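Local coordinates for kappa-carrageenase (Zobellia galactanivorans, PDB 5OCR), which probably hydrolyses kappa-carrageenan of red algal cell walls, this chain being the family 16 glycoside hydrolase part of a longer protein, at residues 139-144 / 203-207; 156-160 / 194-198. All blocks are in the same frame, centred on the assembly; numbering follows the deposited sequence.

Contact 1 is core and contact 2 lies nearer the surface. Contact 1 (139-144 / 203-207) joins strands 134-144 and 200-207 across the hydrophobic interior, and every touching residue is buried. Contact 2 (156-160 / 194-198) is partly buried and sets a turn against a loop. Strand 159-170, which begins in contact 2, pairs with strand 134-144 of contact 1, so the two share a sheet. They also meet directly: the SD of Met160 packs on Val142 and Tyr203. Neither contact has a hydrogen bond between its segments. Contact 1 is nearly all methyl, sulfur and ring packing, whereas contact 2 mixes such packing with carboxylates that tie each segment internally.

Contact 1: 139-144 / 203-207; sequences IDVVEL and YGCEV
The phenol oxygen of Tyr203 lies against both methyls of Leu144, with OH 3.6 Å from CD2 and 3.8 Å from CD1. The Leu144 and Tyr203 side chains approach from opposite directions. No hydrogen bond crosses between the segments. Val142 lies over one face of the same ring. Its CG1 is 4.0 Å from the Tyr203 ring centroid and 25° off the normal, a CH-pi contact offset toward the rim. Val142 CG1 is placed there by a chi1 of 74°, between the backbone N and the carbonyl carbon. A phenylalanine at Tyr203 would lack the oxygen that both Leu144 methyls touch, and would probably leave a small gap beside them.

The two segments run in nearly opposite directions, 169° apart, on facing sheets of the beta-jellyroll; the chain turns a corner at Val141. Val141 and Val142 form a classic beta bulge opposite Phe119, and both turn toward 203-207. The run from Glu138 to Glu143 matches the bulged family 16 signature, whose acidic residues serve catalysis in relatives. Asp140 points away from this interior. Val141 CG1 packs on the backbone of Gly204, 3.7 Å from its C atom, while its CG2 sits 3.8 Å from Cys205 CB. Ile139 CG2 meets Cys205 SG at 3.9 Å. Beyond it, Ile139 CD1 and Val207 CG2 approach tip to tip at 3.7 Å.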
loop_
_atom_site.group_PDB
_atom_site.type_symbol
_atom_site.label_atom_id
_atom_site.label_comp_id
_atom_site.label_asym_id
_atom_site.label_seq_id
_atom_site.Cartn_x
_atom_site.Cartn_y
_atom_site.Cartn_z
ATOM N N ILE A 139 -4.822 -1.342 6.926
ATOM C CA ILE A 139 -4.359 -2.709 6.679
ATOM C C ILE A 139 -3.477 -2.702 5.413
ATOM O O ILE A 139 -3.944 -2.414 4.280
ATOM C CB ILE A 139 -5.604 -3.646 6.419
ATOM C CG1 ILE A 139 -6.547 -3.632 7.648
ATOM C CG2 ILE A 139 -5.033 -5.064 6.070
ATOM C CD1 ILE A 139 -7.777 -4.521 7.453
ATOM N N ASP A 140 -2.220 -3.097 5.574
ATOM C CA ASP A 140 -1.321 -3.208 4.392
ATOM C C ASP A 140 -1.467 -4.625 3.885
ATOM O O ASP A 140 -1.053 -5.548 4.552
ATOM C CB ASP A 140 0.123 -2.878 4.793
ATOM C CG ASP A 140 0.281 -1.500 5.200
ATOM O OD1 ASP A 140 -0.607 -0.633 4.918
ATOM O OD2 ASP A 140 1.232 -1.246 5.885
ATOM N N VAL A 141 -2.046 -4.799 2.705
ATOM C CA VAL A 141 -2.105 -6.130 2.180
ATOM C C VAL A 141 -0.723 -6.620 1.751
ATOM O O VAL A 141 -0.340 -7.764 2.036
ATOM C CB VAL A 141 -3.047 -6.201 0.978
ATOM C CG1 VAL A 141 -3.029 -7.692 0.462
ATOM C CG2 VAL A 141 -4.429 -5.652 1.409
ATOM N N VAL A 142 0.067 -5.708 1.142
ATOM C CA VAL A 142 1.489 -5.978 0.973
ATOM C C VAL A 142 2.240 -4.688 0.718
ATOM O O VAL A 142 1.704 -3.677 0.159
ATOM C CB VAL A 142 1.769 -6.937 -0.202
ATOM C CG1 VAL A 142 1.603 -6.296 -1.564
ATOM C CG2 VAL A 142 3.180 -7.498 -0.054
ATOM N N GLU A 143 3.455 -4.651 1.267
ATOM C CA GLU A 143 4.433 -3.603 0.963
ATOM C C GLU A 143 5.604 -4.362 0.397
ATOM O O GLU A 143 6.240 -5.088 1.125
ATOM C CB GLU A 143 4.854 -2.809 2.158
ATOM C CG GLU A 143 3.829 -1.707 2.452
ATOM C CD GLU A 143 4.307 -0.914 3.653
ATOM O OE1 GLU A 143 4.612 -1.564 4.723
ATOM O OE2 GLU A 143 4.351 0.340 3.575
ATOM N N LEU A 144 5.931 -4.129 -0.863
ATOM C CA LEU A 144 7.070 -4.790 -1.494
ATOM C C LEU A 144 8.340 -3.936 -1.489
ATOM O O LEU A 144 8.219 -2.706 -1.500
ATOM C CB LEU A 144 6.709 -5.099 -2.954
ATOM C CG LEU A 144 5.541 -6.054 -3.227
ATOM C CD1 LEU A 144 5.303 -6.292 -4.726
ATOM C CD2 LEU A 144 5.828 -7.395 -2.518
ATOM N N TYR A 203 -1.687 -10.915 -4.363
ATOM C CA TYR A 203 -1.615 -10.498 -2.967
ATOM C C TYR A 203 -3.024 -10.344 -2.474
ATOM O O TYR A 203 -3.802 -9.551 -3.039
ATOM C CB TYR A 203 -0.776 -9.189 -2.846
ATOM C CG TYR A 203 0.638 -9.349 -3.355
ATOM C CD1 TYR A 203 1.637 -9.961 -2.526
ATOM C CD2 TYR A 203 0.953 -9.025 -4.696
ATOM C CE1 TYR A 203 2.889 -10.082 -3.004
ATOM C CE2 TYR A 203 2.255 -9.214 -5.200
ATOM C CZ TYR A 203 3.195 -9.775 -4.300
ATOM O OH TYR A 203 4.480 -9.970 -4.650
ATOM N N GLY A 204 -3.389 -11.091 -1.416
ATOM C CA GLY A 204 -4.826 -11.113 -0.966
ATOM C C GLY A 204 -4.932 -10.879 0.492
ATOM O O GLY A 204 -4.007 -11.193 1.246
ATOM N N CYS A 205 -6.095 -10.418 0.920
ATOM C CA CYS A 205 -6.344 -10.233 2.360
ATOM C C CYS A 205 -7.820 -10.482 2.631
ATOM O O CYS A 205 -8.707 -9.797 1.972
ATOM C CB CYS A 205 -6.046 -8.816 2.778
ATOM S SG CYS A 205 -6.001 -8.539 4.559
ATOM N N GLU A 206 -8.081 -11.300 3.640
ATOM C CA GLU A 206 -9.437 -11.529 4.083
ATOM C C GLU A 206 -9.640 -10.843 5.422
ATOM O O GLU A 206 -8.866 -11.101 6.359
ATOM C CB GLU A 206 -9.620 -13.063 4.135
ATOM C CG GLU A 206 -11.007 -13.471 4.564
ATOM C CD GLU A 206 -11.081 -14.992 4.703
ATOM O OE1 GLU A 206 -10.212 -15.679 4.163
ATOM O OE2 GLU A 206 -12.107 -15.524 5.224
ATOM N N VAL A 207 -10.661 -9.971 5.534
ATOM C CA VAL A 207 -10.827 -9.124 6.704
ATOM C C VAL A 207 -12.238 -9.411 7.247
ATOM O O VAL A 207 -13.229 -9.234 6.518
ATOM C CB VAL A 207 -10.767 -7.610 6.371
ATOM C CG1 VAL A 207 -10.944 -6.772 7.634
ATOM C CG2 VAL A 207 -9.431 -7.281 5.690
#

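Contact 2: 156-160 / 194-198; sequences DIYDM and WDPSK. Unlike the reference sequence in segment 194-198: Trp194 (reference Met).
A type I beta turn from Asp156 to Asp159 leads into strand 159-170, and its Ile157 and Tyr158 pack against the loop 194-198 that precedes strand 200-207. The two segments run roughly at right angles, 98° apart. The closest approach is between the Ile157 carbonyl O and Pro196 CD, at 3.2 Å. CG1 of Ile157 is anti to the backbone N (chi1 -164°), which turns that branch toward the loop; CD1 at its end lies 3.6 Å from Ser197 OG. Its CG1 passes obliquely by the Asp195 carboxylate.

Ile157 CG2 lies over one face of the Tyr158 ring. The edge of that ring meets the loop backbone: Tyr158 CD1 is 3.3 Å from the Trp194 carbonyl O, which lies near the ring plane. Met160 fills the inner side. Its chain bends at chi3 (63°), and CE rests 3.8 Å from Pro196 CG and 4.0 Å from Trp194 CZ3. The Met160 and Trp194 side chains cross at about a right angle. The Trp194 ring also stacks with His201.

Aspartates tie each segment within itself. Asp159 OD2 takes the N-H of Asp156, and Asp156 OD2 takes that of Tyr158 from above its carboxylate plane. Asp156 OD1 forms a salt bridge with Arg191, which also pairs with Asp159. On the loop, Asp195 OD1 takes two donors from the same face of its plane, Ser197 OG on the syn side at 2.6 Å and Ser197 N on the anti side at 2.8 Å. This fixes the rotation of the carboxylate beside Ile157. Asp156 and Asp195, each accepting from the backbone N two residues on, thus close two Asx turns, one on either side of the contact.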
loop_
_atom_site.group_PDB
_atom_site.type_symbol
_atom_site.label_atom_id
_atom_site.label_comp_id
_atom_site.label_asym_id
_atom_site.label_seq_id
_atom_site.Cartn_x
_atom_site.Cartn_y
_atom_site.Cartn_z
ATOM N N ASP A 156 15.998 -7.651 2.288
ATOM C CA ASP A 156 16.447 -7.467 0.893
ATOM C C ASP A 156 15.202 -7.611 0.015
ATOM O O ASP A 156 14.068 -7.542 0.511
ATOM C CB ASP A 156 17.538 -8.481 0.463
ATOM C CG ASP A 156 17.089 -9.959 0.592
ATOM O OD1 ASP A 156 17.935 -10.900 0.673
ATOM O OD2 ASP A 156 15.869 -10.248 0.569
ATOM N N ILE A 157 15.434 -7.678 -1.291
ATOM C CA ILE A 157 14.345 -7.610 -2.264
ATOM C C ILE A 157 13.308 -8.796 -2.103
ATOM O O ILE A 157 12.166 -8.670 -2.489
ATOM C CB ILE A 157 14.922 -7.574 -3.674
ATOM C CG1 ILE A 157 13.815 -7.106 -4.635
ATOM C CG2 ILE A 157 15.333 -8.963 -4.128
ATOM C CD1 ILE A 157 14.153 -6.035 -5.654
ATOM N N TYR A 158 13.714 -9.917 -1.521
ATOM C CA TYR A 158 12.801 -11.070 -1.399
ATOM C C TYR A 158 11.818 -10.940 -0.213
ATOM O O TYR A 158 10.846 -11.707 -0.105
ATOM C CB TYR A 158 13.656 -12.307 -1.170
ATOM C CG TYR A 158 14.485 -12.635 -2.405
ATOM C CD1 TYR A 158 13.904 -13.335 -3.489
ATOM C CD2 TYR A 158 15.826 -12.268 -2.485
ATOM C CE1 TYR A 158 14.682 -13.654 -4.615
ATOM C CE2 TYR A 158 16.587 -12.560 -3.650
ATOM C CZ TYR A 158 16.001 -13.235 -4.667
ATOM O OH TYR A 158 16.771 -13.587 -5.787
ATOM N N ASP A 159 12.147 -10.025 0.704
ATOM C CA ASP A 159 11.320 -9.842 1.915
ATOM C C ASP A 159 10.162 -8.878 1.618
ATOM O O ASP A 159 10.369 -7.832 0.991
ATOM C CB ASP A 159 12.174 -9.257 3.046
ATOM C CG ASP A 159 13.329 -10.241 3.445
ATOM O OD1 ASP A 159 13.054 -11.431 3.697
ATOM O OD2 ASP A 159 14.519 -9.831 3.515
ATOM N N MET A 160 8.996 -9.215 2.177
ATOM C CA MET A 160 7.879 -8.246 2.141
ATOM C C MET A 160 7.215 -8.068 3.470
ATOM O O MET A 160 7.364 -8.881 4.375
ATOM C CB MET A 160 6.873 -8.608 1.028
ATOM C CG MET A 160 6.140 -9.890 1.368
ATOM S SD MET A 160 5.342 -10.549 -0.154
ATOM C CE MET A 160 6.656 -10.936 -1.285
ATOM N N TRP A 194 10.868 -16.028 -4.807
ATOM C CA TRP A 194 11.068 -15.359 -6.121
ATOM C C TRP A 194 11.179 -13.873 -5.866
ATOM O O TRP A 194 10.823 -13.399 -4.784
ATOM C CB TRP A 194 9.833 -15.631 -7.053
ATOM C CG TRP A 194 8.549 -15.882 -6.288
ATOM C CD1 TRP A 194 7.859 -17.081 -6.073
ATOM C CD2 TRP A 194 7.701 -14.843 -5.669
ATOM N NE1 TRP A 194 6.709 -16.874 -5.353
ATOM C CE2 TRP A 194 6.564 -15.537 -5.074
ATOM C CE3 TRP A 194 7.777 -13.471 -5.575
ATOM C CZ2 TRP A 194 5.543 -14.830 -4.404
ATOM C CZ3 TRP A 194 6.793 -12.780 -4.854
ATOM C CH2 TRP A 194 5.693 -13.441 -4.316
ATOM N N ASP A 195 11.748 -13.146 -6.838
ATOM C CA ASP A 195 11.963 -11.722 -6.689
ATOM C C ASP A 195 10.628 -11.036 -7.072
ATOM O O ASP A 195 10.240 -11.090 -8.225
ATOM C CB ASP A 195 13.082 -11.370 -7.717
ATOM C CG ASP A 195 13.359 -9.886 -7.777
ATOM O OD1 ASP A 195 12.510 -9.048 -7.331
ATOM O OD2 ASP A 195 14.421 -9.517 -8.347
ATOM N N PRO A 196 9.930 -10.357 -6.114
ATOM C CA PRO A 196 8.627 -9.703 -6.369
ATOM C C PRO A 196 8.696 -8.598 -7.403
ATOM O O PRO A 196 7.634 -8.211 -7.936
ATOM C CB PRO A 196 8.183 -9.107 -4.973
ATOM C CG PRO A 196 9.065 -9.912 -3.996
ATOM C CD PRO A 196 10.414 -10.103 -4.727
ATOM N N SER A 197 9.876 -8.060 -7.692
ATOM C CA SER A 197 10.021 -6.999 -8.655
ATOM C C SER A 197 10.037 -7.546 -10.075
ATOM O O SER A 197 10.016 -6.735 -10.974
ATOM C CB SER A 197 11.310 -6.178 -8.372
ATOM O OG SER A 197 12.523 -6.851 -8.776
ATOM N N LYS A 198 10.116 -8.879 -10.280
ATOM C CA LYS A 198 10.357 -9.398 -11.639
ATOM C C LYS A 198 9.150 -9.984 -12.334
ATOM O O LYS A 198 9.206 -10.151 -13.549
ATOM C CB LYS A 198 11.471 -10.433 -11.636
ATOM C CG LYS A 198 12.811 -9.730 -11.341
ATOM C CD LYS A 198 13.404 -8.981 -12.547
ATOM C CE LYS A 198 14.760 -8.390 -12.197
ATOM N NZ LYS A 198 15.658 -9.552 -12.026
#